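Long-range contacts in prolyl oligopeptidase (PDB 1YR2), which probably hydrolyses peptide bonds after proline, and far less readily after alanine, in oligopeptides, as a serine endopeptidase of family S9A: residues 149-154 with 194-199; 171-176 with 217-222. All coordinates share one frame; numbering follows the deposited sequence.

Interaction 1 of 2, residues 149-154 with 194-199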
ATOM      1  N   ARG A 149     -29.348   5.111   5.035  1.00 13.56           N
ATOM      2  CA  ARG A 149     -29.713   5.359   6.430  1.00 14.40           C
ATOM      3  C   ARG A 149     -28.537   4.960   7.326  1.00 14.25           C
ATOM      4  O   ARG A 149     -27.894   3.924   7.102  1.00 13.59           O
ATOM      5  CB  ARG A 149     -30.972   4.548   6.763  1.00 13.78           C
ATOM      6  CG  ARG A 149     -31.312   4.463   8.223  1.00 16.66           C
ATOM      7  CD  ARG A 149     -32.653   3.853   8.486  1.00 18.28           C
ATOM      8  NE  ARG A 149     -32.874   2.548   7.816  1.00 15.60           N
ATOM      9  CZ  ARG A 149     -32.736   1.350   8.391  1.00 13.15           C
ATOM     10  NH1 ARG A 149     -32.287   1.239   9.644  1.00 15.47           N
ATOM     11  NH2 ARG A 149     -33.032   0.249   7.691  1.00 17.14           N
ATOM     12  N   VAL A 150     -28.229   5.788   8.317  1.00 13.99           N
ATOM     13  CA  VAL A 150     -27.174   5.469   9.251  1.00 15.07           C
ATOM     14  C   VAL A 150     -27.630   4.362  10.191  1.00 15.26           C
ATOM     15  O   VAL A 150     -28.537   4.524  10.992  1.00 14.08           O
ATOM     16  CB  VAL A 150     -26.748   6.681  10.052  1.00 16.07           C
ATOM     17  CG1 VAL A 150     -25.706   6.301  11.110  1.00 16.06           C
ATOM     18  CG2 VAL A 150     -26.248   7.777   9.082  1.00 17.53           C
ATOM     19  N   LEU A 151     -26.970   3.230  10.075  1.00 14.66           N
ATOM     20  CA  LEU A 151     -27.195   2.069  10.900  1.00 13.80           C
ATOM     21  C   LEU A 151     -26.275   2.068  12.113  1.00 14.46           C
ATOM     22  O   LEU A 151     -26.758   1.824  13.209  1.00 12.88           O
ATOM     23  CB  LEU A 151     -27.010   0.793  10.066  1.00 15.09           C
ATOM     24  CG  LEU A 151     -27.376  -0.505  10.779  1.00 14.86           C
ATOM     25  CD1 LEU A 151     -28.838  -0.518  11.319  1.00 16.15           C
ATOM     26  CD2 LEU A 151     -27.158  -1.679   9.830  1.00 16.68           C
ATOM     27  N   LEU A 152     -24.972   2.299  11.928  1.00 13.62           N
ATOM     28  CA  LEU A 152     -24.073   2.612  13.041  1.00 15.27           C
ATOM     29  C   LEU A 152     -23.290   3.883  12.781  1.00 15.46           C
ATOM     30  O   LEU A 152     -22.836   4.118  11.666  1.00 13.74           O
ATOM     31  CB  LEU A 152     -23.076   1.471  13.283  1.00 14.61           C
ATOM     32  CG  LEU A 152     -23.604   0.046  13.469  1.00 17.25           C
ATOM     33  CD1 LEU A 152     -22.452  -0.942  13.361  1.00 18.02           C
ATOM     34  CD2 LEU A 152     -24.292  -0.030  14.800  1.00 19.13           C
ATOM     35  N   ASP A 153     -23.159   4.731  13.807  1.00 16.38           N
ATOM     36  CA  ASP A 153     -22.261   5.862  13.742  1.00 16.92           C
ATOM     37  C   ASP A 153     -21.274   5.842  14.911  1.00 17.71           C
ATOM     38  O   ASP A 153     -21.536   6.398  15.973  1.00 18.63           O
ATOM     39  CB  ASP A 153     -23.002   7.173  13.724  1.00 18.22           C
ATOM     40  CG  ASP A 153     -22.075   8.334  13.380  1.00 19.09           C
ATOM     41  OD1 ASP A 153     -20.831   8.168  13.474  1.00 20.26           O
ATOM     42  OD2 ASP A 153     -22.493   9.419  12.948  1.00 19.85           O
ATOM     43  N   PRO A 154     -20.129   5.228  14.701  1.00 18.16           N
ATOM     44  CA  PRO A 154     -19.161   5.042  15.786  1.00 19.52           C
ATOM     45  C   PRO A 154     -18.620   6.353  16.363  1.00 20.56           C
ATOM     46  O   PRO A 154     -18.221   6.367  17.530  1.00 22.31           O
ATOM     47  CB  PRO A 154     -18.069   4.221  15.141  1.00 18.78           C
ATOM     48  CG  PRO A 154     -18.655   3.687  13.904  1.00 19.73           C
ATOM     49  CD  PRO A 154     -19.672   4.633  13.442  1.00 17.93           C
ATOM     50  N   VAL A 194     -27.558  -5.235  16.256  1.00 17.94           N
ATOM     51  CA  VAL A 194     -28.620  -4.275  16.008  1.00 17.38           C
ATOM     52  C   VAL A 194     -29.644  -4.917  15.044  1.00 16.51           C
ATOM     53  O   VAL A 194     -29.303  -5.765  14.204  1.00 14.61           O
ATOM     54  CB  VAL A 194     -28.003  -2.974  15.452  1.00 18.09           C
ATOM     55  CG1 VAL A 194     -27.339  -3.185  14.115  1.00 19.64           C
ATOM     56  CG2 VAL A 194     -28.985  -1.891  15.339  1.00 22.75           C
ATOM     57  N   GLY A 195     -30.917  -4.587  15.247  1.00 14.84           N
ATOM     58  CA  GLY A 195     -31.965  -4.933  14.309  1.00 14.39           C
ATOM     59  C   GLY A 195     -31.920  -3.936  13.176  1.00 13.45           C
ATOM     60  O   GLY A 195     -31.837  -2.727  13.352  1.00 12.46           O
ATOM     61  N   VAL A 196     -31.955  -4.438  11.973  1.00 12.39           N
ATOM     62  CA  VAL A 196     -31.697  -3.589  10.845  1.00 13.30           C
ATOM     63  C   VAL A 196     -32.889  -2.690  10.507  1.00 14.55           C
ATOM     64  O   VAL A 196     -32.696  -1.509  10.176  1.00 13.69           O
ATOM     65  CB  VAL A 196     -31.278  -4.427   9.627  1.00 12.38           C
ATOM     66  CG1 VAL A 196     -31.181  -3.586   8.409  1.00 14.32           C
ATOM     67  CG2 VAL A 196     -29.915  -5.118   9.890  1.00 13.20           C
ATOM     68  N   ALA A 197     -34.109  -3.240  10.550  1.00 15.97           N
ATOM     69  CA  ALA A 197     -35.320  -2.480  10.197  1.00 17.85           C
ATOM     70  C   ALA A 197     -35.404  -1.179  10.998  1.00 18.72           C
ATOM     71  O   ALA A 197     -35.634  -0.112  10.421  1.00 19.41           O
ATOM     72  CB  ALA A 197     -36.592  -3.318  10.431  1.00 18.72           C
ATOM     73  N   ASP A 198     -35.222  -1.249  12.309  1.00 19.85           N
ATOM     74  CA  ASP A 198     -35.336  -0.043  13.156  1.00 20.69           C
ATOM     75  C   ASP A 198     -34.016   0.545  13.667  1.00 21.21           C
ATOM     76  O   ASP A 198     -34.005   1.635  14.219  1.00 20.35           O
ATOM     77  CB  ASP A 198     -36.283  -0.255  14.331  1.00 21.36           C
ATOM     78  CG  ASP A 198     -35.868  -1.406  15.243  1.00 24.28           C
ATOM     79  OD1 ASP A 198     -34.742  -1.990  15.107  1.00 24.76           O
ATOM     80  OD2 ASP A 198     -36.648  -1.812  16.136  1.00 28.15           O
ATOM     81  N   GLY A 199     -32.919  -0.169  13.494  1.00 21.05           N
ATOM     82  CA  GLY A 199     -31.635   0.323  13.941  1.00 21.87           C
ATOM     83  C   GLY A 199     -31.445   0.289  15.452  1.00 22.94           C
ATOM     84  O   GLY A 199     -30.505   0.900  15.946  1.00 23.67           O
TER

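Interaction 2 of 2, residues 171-176 with 217-222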
ATOM      1  N   SER A 171     -26.604 -10.593   8.826  1.00 10.47           N
ATOM      2  CA  SER A 171     -27.120 -11.950   8.764  1.00 11.56           C
ATOM      3  C   SER A 171     -27.478 -12.364   7.333  1.00 11.59           C
ATOM      4  O   SER A 171     -27.604 -11.525   6.416  1.00 10.39           O
ATOM      5  CB  SER A 171     -28.354 -12.114   9.702  1.00 11.49           C
ATOM      6  OG  SER A 171     -29.448 -11.303   9.297  1.00 12.18           O
ATOM      7  N   ASP A 172     -27.686 -13.665   7.138  1.00 12.98           N
ATOM      8  CA  ASP A 172     -27.894 -14.192   5.777  1.00 15.13           C
ATOM      9  C   ASP A 172     -29.101 -13.569   5.105  1.00 15.03           C
ATOM     10  O   ASP A 172     -29.095 -13.318   3.881  1.00 14.56           O
ATOM     11  CB  ASP A 172     -28.038 -15.729   5.787  1.00 16.96           C
ATOM     12  CG  ASP A 172     -26.706 -16.459   6.021  1.00 20.18           C
ATOM     13  OD1 ASP A 172     -25.639 -15.792   6.145  1.00 24.17           O
ATOM     14  OD2 ASP A 172     -26.626 -17.719   6.085  1.00 23.40           O
ATOM     15  N   ASP A 173     -30.148 -13.272   5.878  1.00 13.19           N
ATOM     16  CA  ASP A 173     -31.347 -12.651   5.297  1.00 14.49           C
ATOM     17  C   ASP A 173     -31.426 -11.130   5.519  1.00 13.30           C
ATOM     18  O   ASP A 173     -32.418 -10.493   5.162  1.00 13.99           O
ATOM     19  CB  ASP A 173     -32.603 -13.326   5.839  1.00 14.96           C
ATOM     20  CG  ASP A 173     -32.832 -13.027   7.315  1.00 18.63           C
ATOM     21  OD1 ASP A 173     -31.998 -12.288   7.941  1.00 21.06           O
ATOM     22  OD2 ASP A 173     -33.800 -13.544   7.954  1.00 24.20           O
ATOM     23  N   GLY A 174     -30.391 -10.578   6.136  1.00 12.30           N
ATOM     24  CA  GLY A 174     -30.141  -9.151   6.211  1.00 11.96           C
ATOM     25  C   GLY A 174     -30.936  -8.458   7.301  1.00 11.94           C
ATOM     26  O   GLY A 174     -31.016  -7.223   7.323  1.00 12.47           O
ATOM     27  N   ARG A 175     -31.587  -9.230   8.160  1.00 11.49           N
ATOM     28  CA  ARG A 175     -32.483  -8.624   9.142  1.00 12.14           C
ATOM     29  C   ARG A 175     -31.800  -8.244  10.457  1.00 11.97           C
ATOM     30  O   ARG A 175     -32.330  -7.394  11.201  1.00 10.26           O
ATOM     31  CB  ARG A 175     -33.714  -9.506   9.400  1.00 13.38           C
ATOM     32  CG  ARG A 175     -34.622  -9.734   8.181  1.00 14.07           C
ATOM     33  CD  ARG A 175     -35.914 -10.476   8.540  1.00 19.32           C
ATOM     34  NE  ARG A 175     -36.689  -9.641   9.466  1.00 20.07           N
ATOM     35  CZ  ARG A 175     -37.513  -8.655   9.098  1.00 21.98           C
ATOM     36  NH1 ARG A 175     -37.724  -8.399   7.835  1.00 20.63           N
ATOM     37  NH2 ARG A 175     -38.139  -7.924  10.018  1.00 25.06           N
ATOM     38  N   LEU A 176     -30.616  -8.811  10.720  1.00 11.03           N
ATOM     39  CA  LEU A 176     -29.820  -8.480  11.915  1.00 12.12           C
ATOM     40  C   LEU A 176     -28.390  -8.198  11.523  1.00 11.86           C
ATOM     41  O   LEU A 176     -27.931  -8.661  10.465  1.00 13.16           O
ATOM     42  CB  LEU A 176     -29.795  -9.662  12.885  1.00 11.60           C
ATOM     43  CG  LEU A 176     -31.129 -10.062  13.454  1.00 13.09           C
ATOM     44  CD1 LEU A 176     -30.954 -11.411  14.165  1.00 16.27           C
ATOM     45  CD2 LEU A 176     -31.667  -8.973  14.429  1.00 14.27           C
ATOM     46  N   LEU A 217     -24.424 -18.226  11.153  1.00 12.21           N
ATOM     47  CA  LEU A 217     -24.922 -19.542  10.854  1.00 14.51           C
ATOM     48  C   LEU A 217     -26.411 -19.348  10.666  1.00 15.70           C
ATOM     49  O   LEU A 217     -27.166 -19.311  11.622  1.00 17.88           O
ATOM     50  CB  LEU A 217     -24.594 -20.476  11.986  1.00 15.71           C
ATOM     51  CG  LEU A 217     -24.838 -21.947  11.747  1.00 19.60           C
ATOM     52  CD1 LEU A 217     -23.682 -22.579  11.046  1.00 22.03           C
ATOM     53  CD2 LEU A 217     -25.150 -22.634  13.077  1.00 21.36           C
ATOM     54  N   GLY A 218     -26.812 -19.150   9.437  1.00 17.76           N
ATOM     55  CA  GLY A 218     -28.169 -18.723   9.109  1.00 18.21           C
ATOM     56  C   GLY A 218     -28.516 -17.345   9.650  1.00 17.81           C
ATOM     57  O   GLY A 218     -27.679 -16.443   9.594  1.00 16.81           O
ATOM     58  N   ASN A 219     -29.758 -17.168  10.124  1.00 16.85           N
ATOM     59  CA  ASN A 219     -30.253 -15.842  10.517  1.00 17.46           C
ATOM     60  C   ASN A 219     -30.306 -15.543  11.996  1.00 17.53           C
ATOM     61  O   ASN A 219     -30.593 -14.410  12.357  1.00 19.56           O
ATOM     62  CB  ASN A 219     -31.621 -15.604   9.874  1.00 17.92           C
ATOM     63  CG  ASN A 219     -31.576 -15.863   8.361  1.00 20.33           C
ATOM     64  OD1 ASN A 219     -30.705 -15.352   7.688  1.00 24.51           O
ATOM     65  ND2 ASN A 219     -32.471 -16.647   7.864  1.00 24.49           N
ATOM     66  N   ASP A 220     -29.972 -16.507  12.842  1.00 17.50           N
ATOM     67  CA  ASP A 220     -30.150 -16.348  14.289  1.00 17.96           C
ATOM     68  C   ASP A 220     -29.093 -17.001  15.122  1.00 16.35           C
ATOM     69  O   ASP A 220     -29.357 -17.344  16.280  1.00 16.20           O
ATOM     70  CB  ASP A 220     -31.500 -16.933  14.703  1.00 19.10           C
ATOM     71  CG  ASP A 220     -31.624 -18.389  14.322  1.00 23.42           C
ATOM     72  OD1 ASP A 220     -30.605 -19.016  13.934  1.00 27.24           O
ATOM     73  OD2 ASP A 220     -32.705 -19.001  14.366  1.00 33.32           O
ATOM     74  N   ALA A 221     -27.888 -17.195  14.552  1.00 13.95           N
ATOM     75  CA  ALA A 221     -26.764 -17.686  15.337  1.00 13.16           C
ATOM     76  C   ALA A 221     -25.478 -17.202  14.685  1.00 11.80           C
ATOM     77  O   ALA A 221     -25.428 -17.041  13.459  1.00 11.36           O
ATOM     78  CB  ALA A 221     -26.766 -19.211  15.434  1.00 12.86           C
ATOM     79  N   LEU A 222     -24.454 -17.033  15.506  1.00 11.52           N
ATOM     80  CA  LEU A 222     -23.188 -16.423  15.103  1.00 10.62           C
ATOM     81  C   LEU A 222     -22.022 -17.228  15.663  1.00 11.49           C
ATOM     82  O   LEU A 222     -21.990 -17.506  16.862  1.00 10.17           O
ATOM     83  CB  LEU A 222     -23.112 -15.003  15.671  1.00  9.86           C
ATOM     84  CG  LEU A 222     -21.921 -14.210  15.114  1.00 11.34           C
ATOM     85  CD1 LEU A 222     -22.230 -13.576  13.778  1.00 13.30           C
ATOM     86  CD2 LEU A 222     -21.445 -13.158  16.062  1.00 14.27           C
TER
HETATM   87  O   HOH W   1     -25.136 -19.366   7.094  1.00 30.81           O

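Interaction 1 of 2, residues 149-154 with 194-199
The guanidinium group of R149 meets the carbonyl of V196 end-on, with both terminal nitrogens aimed at one oxygen. R149 NH1 lies 2.8 Å from V196 O, nearly along the C=O axis (175°), while NH2, 3.1 Å from V196 O, sits above the carbonyl plane. The oxygen lies at the edge of the guanidinium, close to its plane. R149 leaves the backbone with CG anti to N and then bends at chi3 (52°), which turns its head toward the loop 196-199 after strand 188-195; A197 O lies over one face, 3.7 Å from NH1. Arginine suits the place: it reaches across and brings two terminal N-H groups to one oxygen. The carboxylate of D198 takes no part: CB points away and OD1 accepts from the backbone N of K200.

Beside this polar link lies an apolar one. L151, CG anti to N, reaches across with its CD1 branch, 3.9 Å from G199 CA and 4.1 Å from V194 CG1, while CD2 approaches V196 CG2. Branched aliphatic residues suit this buried patch. G199 has positive phi (73°), favourable for glycine, and a CB there would point at L151 and R149. L152 adds a looser touch on V194.

The contact joins neighbouring blades of the N-terminal beta-propeller. L151 and L152 both pair with L135 of strand 134-139, a classic beta bulge in 149-152, an edge strand of its four-stranded sheet. F122 of strand 120-126 packs on L151 and V196, and L152 and V194 rest on L177 of strand 176-183.

Interaction 2 of 2, residues 171-176 with 217-222
Two turns of neighbouring beta-propeller blades meet here: a type I beta turn from S171 to G174, linking strands 163-170 and 176-183, and the bend 217-220 that leads into strand 221-226. S171 opens the turn. Its OG donates to D173 OD1 and accepts from L176 N (3.1 Å from OG), so a small hydroxyl residue braces the turn from within, while CB faces N219 O. D172 leans toward G218, its OD2 3.5 Å from G218 CA, and one water bridges OD2 to G218 N. G218, with positive phi, offers a bare backbone to this carboxylate.

D173 makes the closest approach to N219, the residue at the centre of this contact. The backbone N of D173 makes a weak hydrogen bond to N219 OD1 (2.8 Å, 123°), and its carboxylate lies on the N219 amide with the planes only 5° apart, D173 CG 3.2 Å from N219 OD1. OD1 of D173 also accepts from R175 N, 3.1 Å away and above the carboxylate plane, forming an Asx turn. An alanine here would remove that carboxylate and would probably loosen the turn, leaving S171 OG and R175 N without this acceptor and N219 without its stacking partner. G174, at positive phi (82°), suits the turn's last position. L176, where strand 176-183 begins, packs against W216 and sets its CD1 3.5 Å from N219 O.

Overall arrangement
From the N terminus the chain passes 149-154, 171-176, 194-199 and 217-222 in turn, so the two contacts cross: interaction 2 starts inside the loop that interaction 1 closes, and finishes beyond it. Each closes about forty residues, without helix and largely strand, and each joins one propeller blade to the next. Interaction 1 ties strand 149-152 to the end of strand 188-195 and the following loop; interaction 2 ties the 163-170/176-183 turn of that second blade to the start of the third. Within the second blade they touch directly: V196 N lies 3.1 Å from R175 O, a probable hydrogen bond, and V196 CG2 packs on G174 O. Three successive blades are thus linked in series.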